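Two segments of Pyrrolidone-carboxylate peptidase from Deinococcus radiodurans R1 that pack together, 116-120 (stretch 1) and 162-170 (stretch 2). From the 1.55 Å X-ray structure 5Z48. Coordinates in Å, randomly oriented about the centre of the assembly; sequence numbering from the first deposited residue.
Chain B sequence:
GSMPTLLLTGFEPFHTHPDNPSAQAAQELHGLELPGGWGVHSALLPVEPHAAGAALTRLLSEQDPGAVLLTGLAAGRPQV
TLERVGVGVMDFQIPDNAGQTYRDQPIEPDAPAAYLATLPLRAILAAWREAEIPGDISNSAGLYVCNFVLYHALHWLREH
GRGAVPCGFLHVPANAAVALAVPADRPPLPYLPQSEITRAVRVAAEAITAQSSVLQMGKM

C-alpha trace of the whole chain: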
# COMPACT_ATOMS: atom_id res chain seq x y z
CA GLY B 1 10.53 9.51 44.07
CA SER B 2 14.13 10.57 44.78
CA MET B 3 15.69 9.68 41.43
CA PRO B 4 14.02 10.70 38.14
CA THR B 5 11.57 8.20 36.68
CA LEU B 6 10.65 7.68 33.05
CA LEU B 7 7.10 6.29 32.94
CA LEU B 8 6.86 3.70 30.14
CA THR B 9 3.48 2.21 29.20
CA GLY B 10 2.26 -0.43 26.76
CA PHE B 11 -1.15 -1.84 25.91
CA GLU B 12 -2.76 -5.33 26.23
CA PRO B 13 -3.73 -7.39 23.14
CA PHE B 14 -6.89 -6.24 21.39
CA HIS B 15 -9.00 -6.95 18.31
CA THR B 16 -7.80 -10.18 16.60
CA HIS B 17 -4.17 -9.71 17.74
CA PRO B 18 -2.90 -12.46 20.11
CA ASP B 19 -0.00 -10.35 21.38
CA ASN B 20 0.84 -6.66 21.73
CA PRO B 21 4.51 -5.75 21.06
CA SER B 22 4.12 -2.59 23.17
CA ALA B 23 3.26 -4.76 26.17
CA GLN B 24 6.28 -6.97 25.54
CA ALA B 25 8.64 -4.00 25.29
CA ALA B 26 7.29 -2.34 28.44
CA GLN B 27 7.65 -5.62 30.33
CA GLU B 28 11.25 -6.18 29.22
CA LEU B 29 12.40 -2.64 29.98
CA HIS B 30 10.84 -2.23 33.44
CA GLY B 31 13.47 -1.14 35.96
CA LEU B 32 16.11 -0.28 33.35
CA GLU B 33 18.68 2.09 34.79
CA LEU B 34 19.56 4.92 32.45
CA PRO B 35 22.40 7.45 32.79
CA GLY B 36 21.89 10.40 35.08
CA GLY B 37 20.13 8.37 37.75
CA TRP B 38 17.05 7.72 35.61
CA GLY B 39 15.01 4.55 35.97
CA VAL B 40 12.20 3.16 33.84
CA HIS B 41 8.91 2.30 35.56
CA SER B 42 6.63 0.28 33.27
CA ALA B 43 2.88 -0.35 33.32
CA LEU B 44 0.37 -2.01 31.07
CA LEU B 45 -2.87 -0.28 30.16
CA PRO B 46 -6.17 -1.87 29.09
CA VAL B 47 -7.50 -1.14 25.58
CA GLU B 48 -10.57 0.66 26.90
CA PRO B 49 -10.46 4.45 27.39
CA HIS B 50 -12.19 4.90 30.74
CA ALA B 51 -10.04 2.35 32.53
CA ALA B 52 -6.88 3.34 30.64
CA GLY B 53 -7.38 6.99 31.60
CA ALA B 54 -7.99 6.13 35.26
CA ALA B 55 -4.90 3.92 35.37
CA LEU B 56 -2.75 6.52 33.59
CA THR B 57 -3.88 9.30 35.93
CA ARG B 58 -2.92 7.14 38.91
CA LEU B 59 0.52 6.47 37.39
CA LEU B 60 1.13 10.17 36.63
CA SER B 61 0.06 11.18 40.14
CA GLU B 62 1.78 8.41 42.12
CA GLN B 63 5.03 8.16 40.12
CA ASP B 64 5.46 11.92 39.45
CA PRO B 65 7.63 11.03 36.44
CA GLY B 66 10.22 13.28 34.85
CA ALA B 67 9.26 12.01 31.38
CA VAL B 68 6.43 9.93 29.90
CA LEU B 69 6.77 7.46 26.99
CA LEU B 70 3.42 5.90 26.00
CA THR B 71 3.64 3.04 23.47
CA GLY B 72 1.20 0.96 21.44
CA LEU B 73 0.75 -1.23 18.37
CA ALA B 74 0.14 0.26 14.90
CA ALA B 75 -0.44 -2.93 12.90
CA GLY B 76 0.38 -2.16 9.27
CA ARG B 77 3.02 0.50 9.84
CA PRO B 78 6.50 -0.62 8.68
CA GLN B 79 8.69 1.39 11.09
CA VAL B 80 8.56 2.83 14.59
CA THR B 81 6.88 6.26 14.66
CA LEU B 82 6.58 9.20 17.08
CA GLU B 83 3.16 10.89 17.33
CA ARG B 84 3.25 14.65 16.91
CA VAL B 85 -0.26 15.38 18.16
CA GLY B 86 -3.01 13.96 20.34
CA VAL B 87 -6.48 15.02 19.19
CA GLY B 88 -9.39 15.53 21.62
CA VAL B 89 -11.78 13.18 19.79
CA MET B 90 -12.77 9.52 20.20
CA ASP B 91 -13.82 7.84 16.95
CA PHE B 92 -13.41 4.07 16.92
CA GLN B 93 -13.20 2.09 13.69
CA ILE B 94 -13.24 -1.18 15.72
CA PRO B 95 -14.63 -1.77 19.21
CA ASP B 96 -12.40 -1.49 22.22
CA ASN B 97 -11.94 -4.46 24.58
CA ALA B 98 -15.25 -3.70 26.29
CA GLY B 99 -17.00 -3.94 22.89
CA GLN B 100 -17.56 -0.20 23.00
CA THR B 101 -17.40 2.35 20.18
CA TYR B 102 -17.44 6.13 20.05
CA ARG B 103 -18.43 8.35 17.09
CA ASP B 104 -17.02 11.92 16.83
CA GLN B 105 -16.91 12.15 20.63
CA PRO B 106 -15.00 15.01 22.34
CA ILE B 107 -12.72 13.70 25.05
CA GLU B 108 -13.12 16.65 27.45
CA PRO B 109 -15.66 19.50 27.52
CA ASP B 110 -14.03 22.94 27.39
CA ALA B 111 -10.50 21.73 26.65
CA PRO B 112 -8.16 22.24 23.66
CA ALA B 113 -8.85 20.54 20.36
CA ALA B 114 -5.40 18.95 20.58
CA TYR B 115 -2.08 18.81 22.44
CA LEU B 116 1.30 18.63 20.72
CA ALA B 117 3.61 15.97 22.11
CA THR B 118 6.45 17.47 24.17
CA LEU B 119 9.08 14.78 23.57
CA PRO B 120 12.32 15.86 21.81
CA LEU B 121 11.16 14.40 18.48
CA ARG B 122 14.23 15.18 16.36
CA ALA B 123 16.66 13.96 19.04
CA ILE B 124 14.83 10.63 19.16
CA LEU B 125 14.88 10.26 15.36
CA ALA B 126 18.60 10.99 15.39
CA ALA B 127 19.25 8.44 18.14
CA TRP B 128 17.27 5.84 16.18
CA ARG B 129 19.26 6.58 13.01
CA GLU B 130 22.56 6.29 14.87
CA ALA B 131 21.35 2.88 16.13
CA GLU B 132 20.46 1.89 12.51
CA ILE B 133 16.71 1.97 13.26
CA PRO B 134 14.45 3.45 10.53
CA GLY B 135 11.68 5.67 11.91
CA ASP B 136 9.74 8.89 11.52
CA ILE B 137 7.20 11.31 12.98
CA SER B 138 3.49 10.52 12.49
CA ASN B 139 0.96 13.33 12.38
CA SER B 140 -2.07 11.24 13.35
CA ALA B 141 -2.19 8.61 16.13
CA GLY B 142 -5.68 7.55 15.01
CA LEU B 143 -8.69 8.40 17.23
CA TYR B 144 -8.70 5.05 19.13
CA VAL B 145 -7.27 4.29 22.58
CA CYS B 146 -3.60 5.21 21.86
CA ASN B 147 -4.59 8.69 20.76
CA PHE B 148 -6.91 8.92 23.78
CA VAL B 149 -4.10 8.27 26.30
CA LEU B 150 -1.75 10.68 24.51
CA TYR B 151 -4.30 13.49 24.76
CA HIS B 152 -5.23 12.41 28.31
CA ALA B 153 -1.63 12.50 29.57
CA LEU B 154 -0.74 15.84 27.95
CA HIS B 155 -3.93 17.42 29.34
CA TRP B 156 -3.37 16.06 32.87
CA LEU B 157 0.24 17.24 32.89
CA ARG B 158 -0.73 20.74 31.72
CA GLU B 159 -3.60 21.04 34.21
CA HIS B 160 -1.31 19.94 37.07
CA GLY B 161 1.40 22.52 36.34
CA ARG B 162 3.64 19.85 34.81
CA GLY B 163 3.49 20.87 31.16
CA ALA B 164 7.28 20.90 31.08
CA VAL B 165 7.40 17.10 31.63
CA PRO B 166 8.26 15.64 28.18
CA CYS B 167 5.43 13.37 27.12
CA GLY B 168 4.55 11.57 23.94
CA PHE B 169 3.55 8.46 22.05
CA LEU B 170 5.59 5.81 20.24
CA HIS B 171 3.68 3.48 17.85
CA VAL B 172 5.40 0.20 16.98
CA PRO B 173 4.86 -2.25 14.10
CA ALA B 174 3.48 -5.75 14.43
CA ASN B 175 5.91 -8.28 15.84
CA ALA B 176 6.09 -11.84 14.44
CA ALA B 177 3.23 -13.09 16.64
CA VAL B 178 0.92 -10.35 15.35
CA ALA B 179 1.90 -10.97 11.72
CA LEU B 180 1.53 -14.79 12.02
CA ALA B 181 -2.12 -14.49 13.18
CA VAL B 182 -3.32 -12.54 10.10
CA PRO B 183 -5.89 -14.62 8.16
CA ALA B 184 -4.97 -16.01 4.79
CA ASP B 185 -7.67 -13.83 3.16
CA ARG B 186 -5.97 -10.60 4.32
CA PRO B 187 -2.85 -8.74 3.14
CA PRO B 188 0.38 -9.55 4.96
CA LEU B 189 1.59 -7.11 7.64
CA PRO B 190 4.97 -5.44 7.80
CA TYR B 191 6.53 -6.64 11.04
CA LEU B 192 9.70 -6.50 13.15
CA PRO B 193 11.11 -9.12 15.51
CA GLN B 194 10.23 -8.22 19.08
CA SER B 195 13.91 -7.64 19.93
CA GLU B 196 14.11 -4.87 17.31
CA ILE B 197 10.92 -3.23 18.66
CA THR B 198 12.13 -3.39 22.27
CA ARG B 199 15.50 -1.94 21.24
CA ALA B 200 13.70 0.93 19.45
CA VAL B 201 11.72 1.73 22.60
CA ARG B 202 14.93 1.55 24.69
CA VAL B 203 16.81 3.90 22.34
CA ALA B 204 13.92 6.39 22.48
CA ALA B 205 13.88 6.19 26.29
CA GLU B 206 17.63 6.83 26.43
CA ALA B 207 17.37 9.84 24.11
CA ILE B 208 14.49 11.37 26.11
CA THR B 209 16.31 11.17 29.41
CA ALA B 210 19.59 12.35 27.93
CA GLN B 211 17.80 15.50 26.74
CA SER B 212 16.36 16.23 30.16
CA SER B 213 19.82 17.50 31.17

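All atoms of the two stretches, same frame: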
# COMPACT_ATOMS: atom_id res chain seq x y z
N LEU B 116 0.07 19.14 21.34
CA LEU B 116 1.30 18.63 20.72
C LEU B 116 2.11 17.83 21.74
O LEU B 116 2.28 18.23 22.90
CB LEU B 116 2.14 19.79 20.15
CG LEU B 116 1.44 20.65 19.10
CD1 LEU B 116 2.44 21.74 18.68
CD2 LEU B 116 1.05 19.74 17.95
N ALA B 117 2.67 16.71 21.27
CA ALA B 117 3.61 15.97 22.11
C ALA B 117 4.79 16.86 22.47
O ALA B 117 5.22 17.71 21.67
CB ALA B 117 4.10 14.73 21.35
N THR B 118 5.35 16.64 23.67
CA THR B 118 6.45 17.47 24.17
C THR B 118 7.76 16.68 24.31
O THR B 118 8.70 17.16 24.97
CB THR B 118 6.06 18.10 25.51
OG1 THR B 118 5.63 17.06 26.39
CG2 THR B 118 4.90 19.10 25.32
N LEU B 119 7.83 15.50 23.68
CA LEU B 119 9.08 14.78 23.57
C LEU B 119 10.03 15.51 22.61
O LEU B 119 9.59 16.26 21.73
CB LEU B 119 8.83 13.36 23.04
CG LEU B 119 8.04 12.42 23.95
CD1 LEU B 119 7.96 11.08 23.29
CD2 LEU B 119 8.78 12.32 25.28
N PRO B 120 11.35 15.28 22.74
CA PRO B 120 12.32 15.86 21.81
C PRO B 120 12.36 15.01 20.53
O PRO B 120 13.18 14.11 20.39
CB PRO B 120 13.63 15.80 22.61
CG PRO B 120 13.44 14.60 23.53
CD PRO B 120 11.98 14.61 23.88
N ARG B 162 2.53 20.70 35.19
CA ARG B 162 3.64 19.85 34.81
C ARG B 162 3.77 19.76 33.30
O ARG B 162 4.26 18.75 32.75
CB ARG B 162 3.49 18.47 35.42
CG ARG B 162 3.61 18.52 36.95
CD ARG B 162 3.29 17.23 37.62
NE ARG B 162 3.41 17.45 39.07
CZ ARG B 162 3.20 16.53 40.00
NH1 ARG B 162 2.86 15.29 39.64
NH2 ARG B 162 3.33 16.86 41.29
N GLY B 163 3.36 20.83 32.61
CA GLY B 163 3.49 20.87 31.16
C GLY B 163 4.91 20.76 30.65
O GLY B 163 5.12 20.39 29.49
N ALA B 164 5.89 21.06 31.49
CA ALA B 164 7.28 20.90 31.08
C ALA B 164 7.76 19.45 31.08
O ALA B 164 8.88 19.19 30.60
CB ALA B 164 8.19 21.73 31.98
N VAL B 165 6.99 18.51 31.65
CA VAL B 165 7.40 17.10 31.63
C VAL B 165 7.28 16.55 30.21
O VAL B 165 6.17 16.48 29.68
CB VAL B 165 6.55 16.28 32.60
CG1 VAL B 165 6.88 14.80 32.46
CG2 VAL B 165 6.77 16.73 34.01
N PRO B 166 8.37 16.14 29.56
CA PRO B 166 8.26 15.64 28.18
C PRO B 166 7.38 14.39 28.13
O PRO B 166 7.56 13.43 28.90
CB PRO B 166 9.71 15.32 27.78
CG PRO B 166 10.54 16.20 28.71
CD PRO B 166 9.77 16.20 30.03
N CYS B 167 6.45 14.40 27.18
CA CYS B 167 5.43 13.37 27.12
C CYS B 167 5.03 13.15 25.67
O CYS B 167 4.79 14.12 24.91
CB CYS B 167 4.19 13.80 27.94
SG CYS B 167 2.78 12.68 27.86
N GLY B 168 5.01 11.89 25.27
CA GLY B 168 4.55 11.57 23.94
C GLY B 168 4.23 10.12 23.74
O GLY B 168 4.12 9.34 24.70
N PHE B 169 3.99 9.77 22.46
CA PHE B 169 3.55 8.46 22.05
C PHE B 169 4.45 7.87 20.99
O PHE B 169 4.85 8.54 20.04
CB PHE B 169 2.09 8.46 21.53
CG PHE B 169 1.43 7.11 21.70
CD1 PHE B 169 1.67 6.06 20.75
CD2 PHE B 169 0.66 6.83 22.82
CE1 PHE B 169 1.12 4.83 20.96
CE2 PHE B 169 0.15 5.59 23.05
CZ PHE B 169 0.40 4.57 22.13
N LEU B 170 4.75 6.58 21.16
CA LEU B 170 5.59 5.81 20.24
C LEU B 170 4.77 4.60 19.76
O LEU B 170 4.45 3.70 20.54
CB LEU B 170 6.89 5.40 21.00
CG LEU B 170 8.04 4.81 20.22
CD1 LEU B 170 9.24 4.58 21.10
CD2 LEU B 170 7.71 3.55 19.53
O HOH W 1 4.17 17.95 28.61

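The two stretches meet over a small area, about 307 Å² summed over both sides, yet the polar groups at its centre are matched with care. Stretch 2 begins with a type I turn from Arg162 to Val165, closed by the hydrogen bond from Val165 N to Arg162 O at 3.0 Å, then passes through Pro166 and becomes a strand at Cys167. Stretch 1 lies alongside that transition. Ala117 sits opposite Gly168, with 4.9 Å between their CA atoms, and Leu119 opposite Pro166, with CA atoms 4.8 Å apart. As one chain advances the other retreats, so the two run in opposite directions at this point.

Thr118 and Cys167 hold the register. The backbone amide Thr118 N donates to Cys167 O at 2.9 Å, with an N-H...O angle of 158°, close to linear and typical of a good backbone bond. The return bond is unusual in its acceptor: Cys167 N donates to the side-chain oxygen Thr118 OG1, also at 2.9 Å, with a more bent angle of 134°. Both the amide and the carbonyl of Cys167 are therefore satisfied by a single residue, one through its side chain and the other through its backbone. Threonine suits the position because its hydroxyl, carried on a short side chain with chi1 at 54° (p), lies within reach of the strand's first amide and can accept one hydrogen bond while donating another.

The donated bond goes to water 1, which accepts from Thr118 OG1 at 2.8 Å. That water in turn donates to Gly163 O at 2.8 Å and to Val165 O at 2.7 Å. One solvent molecule thus serves two carbonyls of the turn region and ties them to the threonine hydroxyl, spending both of its protons on stretch 2. The carbonyl of Thr118 has a softer partner in this interface, a CA-H...O contact in which Pro166 CA lies 3.6 Å from Thr118 O. Proline has no amide hydrogen to offer, but its CA-H can face a carbonyl in this way.

Apolar packing adjoins these hydrogen bonds. Leu119, buried and in the mt rotamer, starts sideways from the backbone, but the end of its side chain comes nearer to stretch 2. Its CD2 lies 4.0 Å from Pro166 CB, while its CG approaches the backbone at Gly168 N, 3.3 Å away. Gly168 makes room for this branched side chain: an ideal CB there would point toward stretch 1 and fall 2.6 Å from Leu119 CD1, a clash, and 3.5 Å from Ala117 CB, a tight fit. The small methyl of Ala117 completes the fit, its CB resting 4.1 Å from Gly168 CA. The side chain of Cys167 points away overall, although its CB still touches the threonine, 3.9 Å from Thr118 OG1. Beyond these contacts Pro120 occupies the N-cap position, right before a helix, and the strand of stretch 2 continues later in the chain.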